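Local coordinates for aminotransferase class-III (Sphaerobacter thermophilus DSM 20745, PDB 6K8H), which belongs to the class-III aminotransferases, pairs as a dimer and holds (5-hydroxy-4,6-dimethylpyridin-3-yl)methyl dihydrogen phosphate in its pocket, at residues H76-V87 and V326-L335. Sequence-based numbering, arbitrary orientation.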
loop_
_atom_site.group_PDB
_atom_site.type_symbol
_atom_site.label_atom_id
_atom_site.label_comp_id
_atom_site.label_asym_id
_atom_site.label_seq_id
_atom_site.Cartn_x
_atom_site.Cartn_y
_atom_site.Cartn_z
ATOM N N HIS B 76 18.578 2.795 9.858
ATOM C CA HIS B 76 19.550 3.854 10.113
ATOM C C HIS B 76 19.056 4.884 11.119
ATOM O O HIS B 76 19.674 5.943 11.259
ATOM C CB HIS B 76 19.960 4.540 8.808
ATOM C CG HIS B 76 20.640 3.616 7.850
ATOM N ND1 HIS B 76 21.792 2.929 8.172
ATOM C CD2 HIS B 76 20.312 3.234 6.596
ATOM C CE1 HIS B 76 22.155 2.178 7.148
ATOM N NE2 HIS B 76 21.266 2.338 6.181
ATOM N N GLY B 77 17.963 4.608 11.815
ATOM C CA GLY B 77 17.493 5.523 12.841
ATOM C C GLY B 77 16.818 6.744 12.250
ATOM O O GLY B 77 16.419 6.760 11.094
ATOM N N HIS B 78 16.717 7.795 13.063
ATOM C CA HIS B 78 15.905 8.959 12.717
ATOM C C HIS B 78 16.717 10.021 11.992
ATOM O O HIS B 78 17.853 10.318 12.372
ATOM C CB HIS B 78 15.288 9.589 13.966
ATOM C CG HIS B 78 14.342 8.688 14.691
ATOM N ND1 HIS B 78 13.030 8.516 14.303
ATOM C CD2 HIS B 78 14.528 7.886 15.764
ATOM C CE1 HIS B 78 12.443 7.658 15.117
ATOM N NE2 HIS B 78 13.327 7.266 16.015
ATOM N N ALA B 79 16.111 10.603 10.955
ATOM C CA ALA B 79 16.686 11.735 10.226
ATOM C C ALA B 79 18.133 11.463 9.812
ATOM O O ALA B 79 19.039 12.273 10.037
ATOM C CB ALA B 79 16.595 13.022 11.050
ATOM N N ASP B 80 18.340 10.314 9.190
ATOM C CA ASP B 80 19.665 9.993 8.693
ATOM C C ASP B 80 20.077 11.032 7.655
ATOM O O ASP B 80 19.309 11.298 6.719
ATOM C CB ASP B 80 19.694 8.598 8.079
ATOM C CG ASP B 80 21.024 8.295 7.415
ATOM O OD1 ASP B 80 21.936 7.809 8.108
ATOM O OD2 ASP B 80 21.159 8.564 6.206
ATOM N N PRO B 81 21.265 11.638 7.781
ATOM C CA PRO B 81 21.618 12.745 6.873
ATOM C C PRO B 81 21.830 12.319 5.434
ATOM O O PRO B 81 21.486 13.080 4.525
ATOM C CB PRO B 81 22.916 13.310 7.479
ATOM C CG PRO B 81 23.099 12.641 8.781
ATOM C CD PRO B 81 22.327 11.366 8.765
ATOM N N ASP B 82 22.439 11.152 5.192
ATOM C CA ASP B 82 22.700 10.729 3.814
ATOM C C ASP B 82 21.400 10.482 3.061
ATOM O O ASP B 82 21.241 10.915 1.907
ATOM C CB ASP B 82 23.564 9.471 3.805
ATOM C CG ASP B 82 24.938 9.707 4.415
ATOM O OD1 ASP B 82 25.401 10.864 4.385
ATOM O OD2 ASP B 82 25.549 8.744 4.920
ATOM N N ILE B 83 20.457 9.786 3.701
ATOM C CA ILE B 83 19.148 9.570 3.089
ATOM C C ILE B 83 18.456 10.907 2.831
ATOM O O ILE B 83 17.915 11.145 1.744
ATOM C CB ILE B 83 18.298 8.648 3.984
ATOM C CG1 ILE B 83 18.959 7.272 4.106
ATOM C CG2 ILE B 83 16.891 8.503 3.442
ATOM C CD1 ILE B 83 18.289 6.390 5.142
ATOM N N ASN B 84 18.481 11.810 3.821
ATOM C CA ASN B 84 17.837 13.115 3.655
ATOM C C ASN B 84 18.447 13.905 2.501
ATOM O O ASN B 84 17.718 14.515 1.711
ATOM C CB ASN B 84 17.903 13.917 4.958
ATOM C CG ASN B 84 16.807 13.511 5.943
ATOM O OD1 ASN B 84 15.964 12.668 5.627
ATOM N ND2 ASN B 84 16.819 14.101 7.134
ATOM N N GLU B 85 19.774 13.873 2.392
ATOM C CA GLU B 85 20.470 14.594 1.295
ATOM C C GLU B 85 20.049 14.017 -0.062
ATOM O O GLU B 85 19.770 14.807 -0.965
ATOM C CB GLU B 85 21.979 14.483 1.480
ATOM C CG GLU B 85 22.523 15.467 2.494
ATOM C CD GLU B 85 23.998 15.281 2.799
ATOM O OE1 GLU B 85 24.740 14.868 1.882
ATOM O OE2 GLU B 85 24.392 15.527 3.952
ATOM N N ALA B 86 19.988 12.689 -0.187
ATOM C CA ALA B 86 19.562 12.089 -1.455
ATOM C C ALA B 86 18.121 12.469 -1.802
ATOM O O ALA B 86 17.805 12.807 -2.957
ATOM C CB ALA B 86 19.714 10.574 -1.387
ATOM N N VAL B 87 17.234 12.424 -0.809
ATOM C CA VAL B 87 15.835 12.780 -1.034
ATOM C C VAL B 87 15.716 14.237 -1.468
ATOM O O VAL B 87 14.972 14.570 -2.402
ATOM C CB VAL B 87 15.007 12.495 0.231
ATOM C CG1 VAL B 87 13.644 13.146 0.127
ATOM C CG2 VAL B 87 14.896 10.985 0.444
ATOM N N VAL B 326 15.151 6.330 -4.385
ATOM C CA VAL B 326 16.407 6.971 -4.018
ATOM C C VAL B 326 16.719 6.755 -2.536
ATOM O O VAL B 326 17.857 6.435 -2.165
ATOM C CB VAL B 326 16.338 8.457 -4.408
ATOM C CG1 VAL B 326 17.368 9.250 -3.678
ATOM C CG2 VAL B 326 16.513 8.600 -5.941
ATOM N N ALA B 327 15.719 6.921 -1.670
ATOM C CA ALA B 327 15.945 6.701 -0.245
ATOM C C ALA B 327 16.307 5.243 0.037
ATOM O O ALA B 327 17.189 4.958 0.859
ATOM C CB ALA B 327 14.711 7.120 0.550
ATOM N N GLY B 328 15.649 4.306 -0.652
ATOM C CA GLY B 328 15.987 2.904 -0.496
ATOM C C GLY B 328 17.374 2.573 -1.014
ATOM O O GLY B 328 18.116 1.820 -0.380
ATOM N N LEU B 329 17.744 3.120 -2.176
ATOM C CA LEU B 329 19.092 2.906 -2.698
ATOM C C LEU B 329 20.147 3.382 -1.706
ATOM O O LEU B 329 21.131 2.677 -1.442
ATOM C CB LEU B 329 19.263 3.616 -4.047
ATOM C CG LEU B 329 20.553 3.185 -4.762
ATOM C CD1 LEU B 329 20.479 1.701 -5.120
ATOM C CD2 LEU B 329 20.839 4.026 -5.996
ATOM N N THR B 330 19.956 4.576 -1.140
ATOM C CA THR B 330 20.918 5.096 -0.163
ATOM C C THR B 330 20.960 4.230 1.091
ATOM O O THR B 330 22.043 3.844 1.562
ATOM C CB THR B 330 20.565 6.544 0.185
ATOM O OG1 THR B 330 20.415 7.291 -1.029
ATOM C CG2 THR B 330 21.642 7.193 1.046
ATOM N N ALA B 331 19.784 3.901 1.644
ATOM C CA ALA B 331 19.732 3.083 2.858
ATOM C C ALA B 331 20.446 1.755 2.660
ATOM O O ALA B 331 21.247 1.328 3.503
ATOM C CB ALA B 331 18.277 2.842 3.269
ATOM N N MET B 332 20.181 1.091 1.534
ATOM C CA MET B 332 20.790 -0.208 1.299
ATOM C C MET B 332 22.280 -0.075 1.023
ATOM O O MET B 332 23.069 -0.895 1.499
ATOM C CB MET B 332 20.079 -0.918 0.147
ATOM C CG MET B 332 18.626 -1.259 0.429
ATOM S SD MET B 332 18.381 -2.200 1.956
ATOM C CE MET B 332 19.076 -3.784 1.479
ATOM N N ARG B 333 22.692 0.953 0.268
ATOM C CA ARG B 333 24.116 1.116 -0.005
ATOM C C ARG B 333 24.903 1.347 1.270
ATOM O O ARG B 333 26.078 0.971 1.342
ATOM C CB ARG B 333 24.368 2.270 -0.976
ATOM C CG ARG B 333 24.277 1.851 -2.444
ATOM C CD ARG B 333 24.544 3.030 -3.387
ATOM N NE ARG B 333 24.374 2.603 -4.775
ATOM C CZ ARG B 333 24.335 3.427 -5.819
ATOM N NH1 ARG B 333 24.450 4.738 -5.633
ATOM N NH2 ARG B 333 24.174 2.936 -7.049
ATOM N N LYS B 334 24.289 1.989 2.271
ATOM C CA LYS B 334 24.946 2.171 3.561
ATOM C C LYS B 334 25.028 0.895 4.391
ATOM O O LYS B 334 25.831 0.844 5.333
ATOM C CB LYS B 334 24.232 3.265 4.358
ATOM C CG LYS B 334 24.411 4.648 3.754
ATOM C CD LYS B 334 23.443 5.686 4.339
ATOM C CE LYS B 334 23.548 5.788 5.838
ATOM N NZ LYS B 334 24.583 6.768 6.275
ATOM N N LEU B 335 24.202 -0.117 4.093
ATOM C CA LEU B 335 24.231 -1.415 4.782
ATOM C C LEU B 335 25.205 -2.336 4.054
ATOM O O LEU B 335 24.827 -3.150 3.210
ATOM C CB LEU B 335 22.846 -2.043 4.830
ATOM C CG LEU B 335 21.792 -1.626 5.835
ATOM C CD1 LEU B 335 20.539 -2.463 5.560
ATOM C CD2 LEU B 335 22.279 -1.807 7.264
#
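Two helices of the class-III aminotransferase fold, 81-91 and 322-334, pack nearly antiparallel here (151° between the short segments), and Lys-334 meets His-76 in the loop leading to helix 81-91, its N-cap Asp-80, and Asp-82 in its first turn. Alanines suit the interface: Ala-327 CB receives Ile-83 CG2 and Val-87 CG2, and Ala-86 CB sits 3.5 Å from Val-326 CG1, while Ile-83 lays CD1 against Ala-331 CB. Thr-330 suits this apolar seam because its hydroxyl bonds back to Val-326 O, and its CG2, anti to the backbone N, faces the turn at Asp-82. Asp-80, as the N-cap, accepts from Ile-83 N through OD2 at 2.9 Å; its OD1 makes a weak, long salt bridge to Lys-334. The stronger one runs from Lys-334 NZ to Asp-82 OD2, 2.6 Å, on the anti side and somewhat out of the carboxylate plane. A bend at chi3 (56°) brings the lysine's CE over the face of His-76, 4.0 Å from the ring centroid in a CH-pi contact, and a further bend at chi4 turns NZ toward the two aspartates. Thr-423 OG1 is hydrogen-bonded to His-76 ND1, so both ring nitrogens are engaged, which should hold the ring's rotation: NE2 donates in the ring plane to Ala-331 O, 2.9 Å away, with an N-H...O angle of 170°.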